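PDB 6ZZB: SAG family member (Sag19) from Eimeria tenella, which is a surface antigen of a coccidian parasite, of unknown function, with a probable CAP-type fold and perhaps a role at the host cell surface. Local coordinates for residues K85-E90 / K122-V127. Numbering follows the deposited sequence.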
loop_
_atom_site.group_PDB
_atom_site.type_symbol
_atom_site.label_atom_id
_atom_site.label_comp_id
_atom_site.label_asym_id
_atom_site.label_seq_id
_atom_site.Cartn_x
_atom_site.Cartn_y
_atom_site.Cartn_z
ATOM N N LYS A 85 13.495 1.299 -9.481
ATOM C CA LYS A 85 14.484 1.913 -10.404
ATOM C C LYS A 85 13.855 2.109 -11.785
ATOM O O LYS A 85 14.079 3.156 -12.426
ATOM C CB LYS A 85 15.727 1.036 -10.473
ATOM C CG LYS A 85 16.812 1.581 -11.389
ATOM C CD LYS A 85 18.011 0.672 -11.439
ATOM C CE LYS A 85 19.018 1.124 -12.484
ATOM N NZ LYS A 85 19.598 2.442 -12.145
ATOM N N ALA A 86 13.017 1.178 -12.222
ATOM C CA ALA A 86 12.335 1.239 -13.538
ATOM C C ALA A 86 11.365 2.418 -13.621
ATOM O O ALA A 86 11.094 2.887 -14.742
ATOM C CB ALA A 86 11.636 -0.058 -13.810
ATOM N N ILE A 87 10.841 2.894 -12.491
ATOM C CA ILE A 87 9.915 4.057 -12.487
ATOM C C ILE A 87 10.668 5.252 -11.909
ATOM O O ILE A 87 9.978 6.177 -11.421
ATOM C CB ILE A 87 8.573 3.768 -11.785
ATOM C CG1 ILE A 87 8.752 3.320 -10.334
ATOM C CG2 ILE A 87 7.789 2.755 -12.599
ATOM C CD1 ILE A 87 7.484 3.320 -9.509
ATOM N N LYS A 88 11.996 5.206 -11.917
ATOM C CA LYS A 88 12.864 6.382 -11.642
ATOM C C LYS A 88 12.775 6.765 -10.165
ATOM O O LYS A 88 12.896 7.957 -9.834
ATOM C CB LYS A 88 12.450 7.540 -12.560
ATOM C CG LYS A 88 12.597 7.259 -14.054
ATOM C CD LYS A 88 13.998 6.828 -14.463
ATOM C CE LYS A 88 14.876 7.981 -14.908
ATOM N NZ LYS A 88 16.126 7.501 -15.539
ATOM N N ILE A 89 12.625 5.788 -9.286
ATOM C CA ILE A 89 12.684 6.008 -7.806
ATOM C C ILE A 89 13.915 5.304 -7.259
ATOM O O ILE A 89 13.978 4.065 -7.307
ATOM C CB ILE A 89 11.372 5.548 -7.125
ATOM C CG1 ILE A 89 10.189 6.356 -7.645
ATOM C CG2 ILE A 89 11.505 5.609 -5.613
ATOM C CD1 ILE A 89 8.829 5.878 -7.192
ATOM N N GLU A 90 14.908 6.077 -6.817
ATOM C CA GLU A 90 16.210 5.535 -6.381
ATOM C C GLU A 90 16.632 6.114 -5.036
ATOM O O GLU A 90 17.743 5.836 -4.585
ATOM C CB GLU A 90 17.271 5.796 -7.450
ATOM C CG GLU A 90 16.942 5.097 -8.753
ATOM C CD GLU A 90 18.130 4.893 -9.681
ATOM O OE1 GLU A 90 18.256 5.705 -10.611
ATOM O OE2 GLU A 90 18.909 3.907 -9.478
ATOM N N LYS A 122 4.181 9.401 -3.836
ATOM C CA LYS A 122 5.533 9.243 -4.390
ATOM C C LYS A 122 5.865 7.752 -4.540
ATOM O O LYS A 122 6.295 7.338 -5.630
ATOM C CB LYS A 122 6.593 9.925 -3.529
ATOM C CG LYS A 122 8.012 9.676 -3.971
ATOM C CD LYS A 122 8.981 10.550 -3.228
ATOM C CE LYS A 122 10.391 10.412 -3.704
ATOM N NZ LYS A 122 11.166 11.544 -3.133
ATOM N N TYR A 123 5.740 6.977 -3.474
ATOM C CA TYR A 123 6.102 5.540 -3.433
ATOM C C TYR A 123 4.822 4.766 -3.676
ATOM O O TYR A 123 3.952 4.769 -2.808
ATOM C CB TYR A 123 6.748 5.172 -2.098
ATOM C CG TYR A 123 8.019 5.943 -1.855
ATOM C CD1 TYR A 123 9.201 5.547 -2.458
ATOM C CD2 TYR A 123 8.055 7.033 -1.007
ATOM C CE1 TYR A 123 10.378 6.242 -2.262
ATOM C CE2 TYR A 123 9.216 7.754 -0.806
ATOM C CZ TYR A 123 10.375 7.337 -1.417
ATOM O OH TYR A 123 11.517 8.060 -1.234
ATOM N N PRO A 124 4.630 4.161 -4.868
ATOM C CA PRO A 124 3.372 3.488 -5.160
ATOM C C PRO A 124 3.241 2.209 -4.349
ATOM O O PRO A 124 4.163 1.390 -4.349
ATOM C CB PRO A 124 3.437 3.189 -6.655
ATOM C CG PRO A 124 4.878 3.243 -7.010
ATOM C CD PRO A 124 5.580 4.106 -5.994
ATOM N N GLY A 125 2.166 2.088 -3.612
ATOM C CA GLY A 125 1.864 0.882 -2.871
ATOM C C GLY A 125 0.755 1.125 -1.897
ATOM O O GLY A 125 0.108 2.193 -1.920
ATOM N N LEU A 126 0.497 0.137 -1.063
ATOM C CA LEU A 126 -0.438 0.235 0.076
ATOM C C LEU A 126 0.246 0.970 1.216
ATOM O O LEU A 126 1.401 0.672 1.548
ATOM C CB LEU A 126 -0.912 -1.161 0.472
ATOM C CG LEU A 126 -1.739 -1.274 1.748
ATOM C CD1 LEU A 126 -2.712 -2.439 1.624
ATOM C CD2 LEU A 126 -0.828 -1.405 2.971
ATOM N N VAL A 127 -0.470 1.923 1.799
ATOM C CA VAL A 127 0.038 2.731 2.923
ATOM C C VAL A 127 -1.000 2.718 4.024
ATOM O O VAL A 127 -2.121 3.185 3.784
ATOM C CB VAL A 127 0.353 4.162 2.480
ATOM C CG1 VAL A 127 0.881 5.005 3.618
ATOM C CG2 VAL A 127 1.303 4.167 1.315
#
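Lys122 meets Ile89 through its backbone: the carbonyl O of Lys122 lies 3.3 Å from Ile89 CD1, the methyl at the end of the isoleucine's longer branch. This is a van der Waals touch between a methyl and a carbonyl. The extended Lys122 side chain runs beside Tyr123, its CG lying 3.9 Å above one face of the Tyr123 ring, offset toward the rim. Tyr123 in turn takes the other branch of Ile89, whose CG2 stands anti to the backbone N and comes within 3.6 Å of Tyr123 CE1. The two side chains cross obliquely. Ile89 thus splits its branches, CG2 to the aromatic ring and CD1 to the backbone O of Lys122 and the proline that follows. The phenol OH hydrogen-bonds to the backbone O of Glu91, so the ring is also tied by its polar end to the chain just beyond Ile89.

At Pro124 both isoleucines arrive tip to tip. Ile89 CD1 is 3.9 Å from Pro124 CD, and Ile87 CD1 is 3.6 Å from Pro124 CG. No hydrogen bond links the two segments; apart from the Lys122 carbonyl the touching groups are hydrocarbon, and the buried surface is 177 Å², both sides summed.

The two isoleucines flank Lys88, whose positive phi makes it the C-prime residue of the Schellman motif ending helix 77-86. Lys85 NZ and Glu90 OE2, from the two ends of the turn, form a salt bridge of 3.1 Å, with the amine above the carboxylate plane. The contact therefore joins this helix end to the lead-in of strand 126-131, consistent with the layered helix-and-sheet build of CAP proteins. That strand pairs antiparallel with strand 203-211; Phe182 of helix 175-183 also packs on Pro124, and Ile100 of helix 97-105 on Tyr123.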